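Long-range contact in C381 turret protein (Sulfolobus turreted icosahedral virus, PDB 4IND), which probably builds the pentameric turret that projects from the viral capsid, each subunit contributing three jelly-roll domains: residues 81-86 with 142-147. Residues are numbered along the deposited sequence; the frame is centred on the assembly and turned at random.
Sequences LIRIKV and EFSLER. With 2HP (dihydrogenphosphate ion), chain U.
Two antiparallel neighbours, 81-86 and 142-147, are zipped by backbone hydrogen bonds in reciprocal pairs at Leu81/Glu146, Arg83/Ser144 and Lys85/Glu142. Leu81 N to Glu146 O is the shortest at 2.8 Å, nearly along the C=O axis; the link from Glu142 N to Lys85 O, 3.4 Å, is weak. Between these rungs, the CA of Ile82 gives a CA-H...O contact to Ser144 O. On the apolar face Phe143, CG anti to its backbone N (chi1 -176°), lies alongside Ile84, with CD1 3.7 Å from Ile84 CG1, while CE1 meets Ile82 CG2 obliquely. Leu145 runs side by side with Ile82, its CD2 3.5 Å from Ile82 CG1. These are the central strands of a four-stranded sheet in the first jelly roll, flanked by 19-21 and 114-124. The other face is polar and meets a second subunit. There a water bridges Leu81 O, Ser144 OG and Arg83 NE; it sits at the guanidinium edge, in plane, accepting from Arg83 NE at 2.8 Å. Arg83 NH2 forms a purely electrostatic salt bridge to Glu146 OE1 (3.4 Å), the guanidinium and carboxylate planes 77° apart; Arg83 NH2 also hydrogen-bonds Leu75 O, and Glu146 OE1 Glu77 N, of that neighbouring subunit. At the strand end, Arg147 NE and NH2 both donate to O2 of a dihydrogenphosphate ion, NH2 at 2.9 Å.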
ATOM      1  N   LEU A  81      -3.274   3.629 -21.823  1.00 20.93           N
ATOM      2  CA  LEU A  81      -4.536   3.629 -22.516  1.00 25.31           C
ATOM      3  C   LEU A  81      -4.532   4.901 -23.332  1.00 27.27           C
ATOM      4  O   LEU A  81      -4.344   6.000 -22.790  1.00 28.16           O
ATOM      5  CB  LEU A  81      -5.711   3.674 -21.532  1.00 31.14           C
ATOM      6  CG  LEU A  81      -7.042   3.903 -22.262  1.00 30.75           C
ATOM      7  CD1 LEU A  81      -7.525   2.580 -22.844  1.00 29.22           C
ATOM      8  CD2 LEU A  81      -8.105   4.550 -21.357  1.00 32.11           C
ATOM      9  N   ILE A  82      -4.742   4.754 -24.633  1.00 24.64           N
ATOM     10  CA  ILE A  82      -4.808   5.905 -25.529  1.00 24.44           C
ATOM     11  C   ILE A  82      -6.270   6.137 -25.899  1.00 29.59           C
ATOM     12  O   ILE A  82      -6.995   5.190 -26.238  1.00 24.39           O
ATOM     13  CB  ILE A  82      -3.981   5.646 -26.777  1.00 26.40           C
ATOM     14  CG1 ILE A  82      -2.492   5.733 -26.421  1.00 29.03           C
ATOM     15  CG2 ILE A  82      -4.338   6.623 -27.893  1.00 23.32           C
ATOM     16  CD1 ILE A  82      -1.577   5.268 -27.514  1.00 31.92           C
ATOM     17  N   ARG A  83      -6.710   7.389 -25.803  1.00 27.70           N
ATOM     18  CA  ARG A  83      -8.020   7.773 -26.310  1.00 23.46           C
ATOM     19  C   ARG A  83      -7.831   8.847 -27.371  1.00 23.69           C
ATOM     20  O   ARG A  83      -7.170   9.864 -27.137  1.00 22.26           O
ATOM     21  CB  ARG A  83      -8.931   8.247 -25.178  1.00 30.94           C
ATOM     22  CG  ARG A  83      -9.416   7.100 -24.250  1.00 25.18           C
ATOM     23  CD  ARG A  83     -10.035   7.644 -22.988  1.00 25.09           C
ATOM     24  NE  ARG A  83      -9.044   8.336 -22.173  1.00 27.41           N
ATOM     25  CZ  ARG A  83      -9.332   9.252 -21.256  1.00 27.57           C
ATOM     26  NH1 ARG A  83     -10.592   9.595 -21.028  1.00 28.46           N
ATOM     27  NH2 ARG A  83      -8.355   9.825 -20.573  1.00 28.27           N
ATOM     28  N   ILE A  84      -8.402   8.614 -28.544  1.00 24.16           N
ATOM     29  CA  ILE A  84      -8.397   9.638 -29.591  1.00 26.36           C
ATOM     30  C   ILE A  84      -9.829  10.044 -29.883  1.00 24.63           C
ATOM     31  O   ILE A  84     -10.609   9.228 -30.362  1.00 28.06           O
ATOM     32  CB  ILE A  84      -7.767   9.126 -30.896  1.00 27.54           C
ATOM     33  CG1 ILE A  84      -6.507   8.304 -30.612  1.00 27.54           C
ATOM     34  CG2 ILE A  84      -7.423  10.323 -31.827  1.00 21.83           C
ATOM     35  CD1 ILE A  84      -5.798   7.775 -31.880  1.00 21.56           C
ATOM     36  N   LYS A  85     -10.188  11.298 -29.604  1.00 19.70           N
ATOM     37  CA  LYS A  85     -11.540  11.758 -29.923  1.00 21.38           C
ATOM     38  C   LYS A  85     -11.549  12.192 -31.368  1.00 24.15           C
ATOM     39  O   LYS A  85     -10.789  13.085 -31.772  1.00 25.42           O
ATOM     40  CB  LYS A  85     -11.988  12.936 -29.043  1.00 20.68           C
ATOM     41  CG  LYS A  85     -13.460  13.303 -29.302  1.00 28.36           C
ATOM     42  CD  LYS A  85     -13.928  14.548 -28.509  1.00 31.81           C
ATOM     43  CE  LYS A  85     -14.047  14.251 -27.025  1.00 31.14           C
ATOM     44  NZ  LYS A  85     -15.078  13.229 -26.747  1.00 37.79           N
ATOM     45  N   VAL A  86     -12.393  11.563 -32.171  1.00 21.88           N
ATOM     46  CA  VAL A  86     -12.425  11.934 -33.598  1.00 24.35           C
ATOM     47  C   VAL A  86     -13.851  12.211 -34.042  1.00 27.70           C
ATOM     48  O   VAL A  86     -14.811  11.885 -33.338  1.00 27.88           O
ATOM     49  CB  VAL A  86     -11.817  10.838 -34.516  1.00 26.51           C
ATOM     50  CG1 VAL A  86     -10.378  10.536 -34.140  1.00 23.57           C
ATOM     51  CG2 VAL A  86     -12.669   9.575 -34.458  1.00 27.88           C
ATOM     52  N   GLU A 142      -8.960  15.352 -29.969  1.00 24.59           N
ATOM     53  CA  GLU A 142      -8.140  15.215 -28.755  1.00 25.04           C
ATOM     54  C   GLU A 142      -7.318  13.952 -28.852  1.00 28.10           C
ATOM     55  O   GLU A 142      -7.717  13.002 -29.492  1.00 25.46           O
ATOM     56  CB  GLU A 142      -8.988  15.158 -27.481  1.00 21.35           C
ATOM     57  CG  GLU A 142      -9.818  16.396 -27.171  1.00 29.51           C
ATOM     58  CD  GLU A 142     -10.775  16.179 -25.976  1.00 34.91           C
ATOM     59  OE1 GLU A 142     -11.996  16.395 -26.153  1.00 40.57           O
ATOM     60  OE2 GLU A 142     -10.310  15.829 -24.860  1.00 36.60           O
ATOM     61  N   PHE A 143      -6.161  13.949 -28.205  1.00 26.65           N
ATOM     62  CA  PHE A 143      -5.330  12.758 -28.152  1.00 26.50           C
ATOM     63  C   PHE A 143      -4.811  12.677 -26.733  1.00 21.83           C
ATOM     64  O   PHE A 143      -4.175  13.622 -26.254  1.00 27.68           O
ATOM     65  CB  PHE A 143      -4.168  12.850 -29.136  1.00 18.75           C
ATOM     66  CG  PHE A 143      -3.318  11.593 -29.200  1.00 21.19           C
ATOM     67  CD1 PHE A 143      -3.670  10.535 -30.024  1.00 21.59           C
ATOM     68  CD2 PHE A 143      -2.174  11.482 -28.407  1.00 25.74           C
ATOM     69  CE1 PHE A 143      -2.887   9.384 -30.077  1.00 23.33           C
ATOM     70  CE2 PHE A 143      -1.382  10.350 -28.447  1.00 21.44           C
ATOM     71  CZ  PHE A 143      -1.726   9.299 -29.290  1.00 23.06           C
ATOM     72  N   SER A 144      -5.085  11.549 -26.077  1.00 21.75           N
ATOM     73  CA  SER A 144      -4.806  11.350 -24.651  1.00 26.12           C
ATOM     74  C   SER A 144      -3.992  10.077 -24.413  1.00 27.21           C
ATOM     75  O   SER A 144      -4.332   9.001 -24.895  1.00 26.55           O
ATOM     76  CB  SER A 144      -6.112  11.299 -23.843  1.00 27.56           C
ATOM     77  OG  SER A 144      -5.888  10.823 -22.508  1.00 32.01           O
ATOM     78  N   LEU A 145      -2.922  10.214 -23.643  1.00 20.50           N
ATOM     79  CA  LEU A 145      -2.077   9.092 -23.223  1.00 26.32           C
ATOM     80  C   LEU A 145      -2.137   9.042 -21.718  1.00 28.95           C
ATOM     81  O   LEU A 145      -1.705   9.987 -21.061  1.00 27.74           O
ATOM     82  CB  LEU A 145      -0.612   9.381 -23.596  1.00 31.08           C
ATOM     83  CG  LEU A 145      -0.123   9.157 -25.014  1.00 32.14           C
ATOM     84  CD1 LEU A 145       1.151   9.981 -25.308  1.00 31.11           C
ATOM     85  CD2 LEU A 145       0.172   7.687 -25.181  1.00 31.56           C
ATOM     86  N   GLU A 146      -2.670   7.971 -21.140  1.00 22.50           N
ATOM     87  CA  GLU A 146      -2.684   7.893 -19.674  1.00 26.02           C
ATOM     88  C   GLU A 146      -2.282   6.493 -19.246  1.00 24.60           C
ATOM     89  O   GLU A 146      -2.650   5.517 -19.884  1.00 26.36           O
ATOM     90  CB  GLU A 146      -4.066   8.280 -19.095  1.00 40.16           C
ATOM     91  CG  GLU A 146      -5.130   7.198 -19.245  1.00 58.24           C
ATOM     92  CD  GLU A 146      -6.215   7.240 -18.148  1.00 71.62           C
ATOM     93  OE1 GLU A 146      -6.863   8.302 -17.958  1.00 65.15           O
ATOM     94  OE2 GLU A 146      -6.436   6.189 -17.496  1.00 79.53           O
ATOM     95  N   ARG A 147      -1.520   6.397 -18.165  1.00 23.61           N
ATOM     96  CA  ARG A 147      -1.136   5.102 -17.635  1.00 24.27           C
ATOM     97  C   ARG A 147      -2.325   4.511 -16.864  1.00 31.68           C
ATOM     98  O   ARG A 147      -2.940   5.182 -16.045  1.00 38.65           O
ATOM     99  CB  ARG A 147       0.095   5.256 -16.725  1.00 25.91           C
ATOM    100  CG  ARG A 147       1.351   5.711 -17.511  1.00 36.90           C
ATOM    101  CD  ARG A 147       2.591   5.698 -16.636  1.00 42.24           C
ATOM    102  NE  ARG A 147       2.781   4.370 -16.072  1.00 46.23           N
ATOM    103  CZ  ARG A 147       3.708   4.064 -15.180  1.00 54.04           C
ATOM    104  NH1 ARG A 147       4.542   5.001 -14.750  1.00 40.60           N
ATOM    105  NH2 ARG A 147       3.790   2.822 -14.712  1.00 60.68           N
TER
HETATM  106  P   2HP U 401       0.661   1.092 -15.699  1.00 50.65           P
HETATM  107  O1  2HP U 401       0.866  -0.374 -15.412  1.00 55.48           O
HETATM  108  O2  2HP U 401       1.946   1.423 -16.392  1.00 35.64           O
HETATM  109  O3  2HP U 401       0.507   1.856 -14.346  1.00 46.99           O
HETATM  110  O4  2HP U 401      -0.516   1.394 -16.680  1.00 54.88           O
HETATM  111  O   HOH W   1      -6.239   7.919 -22.290  1.00 26.97           O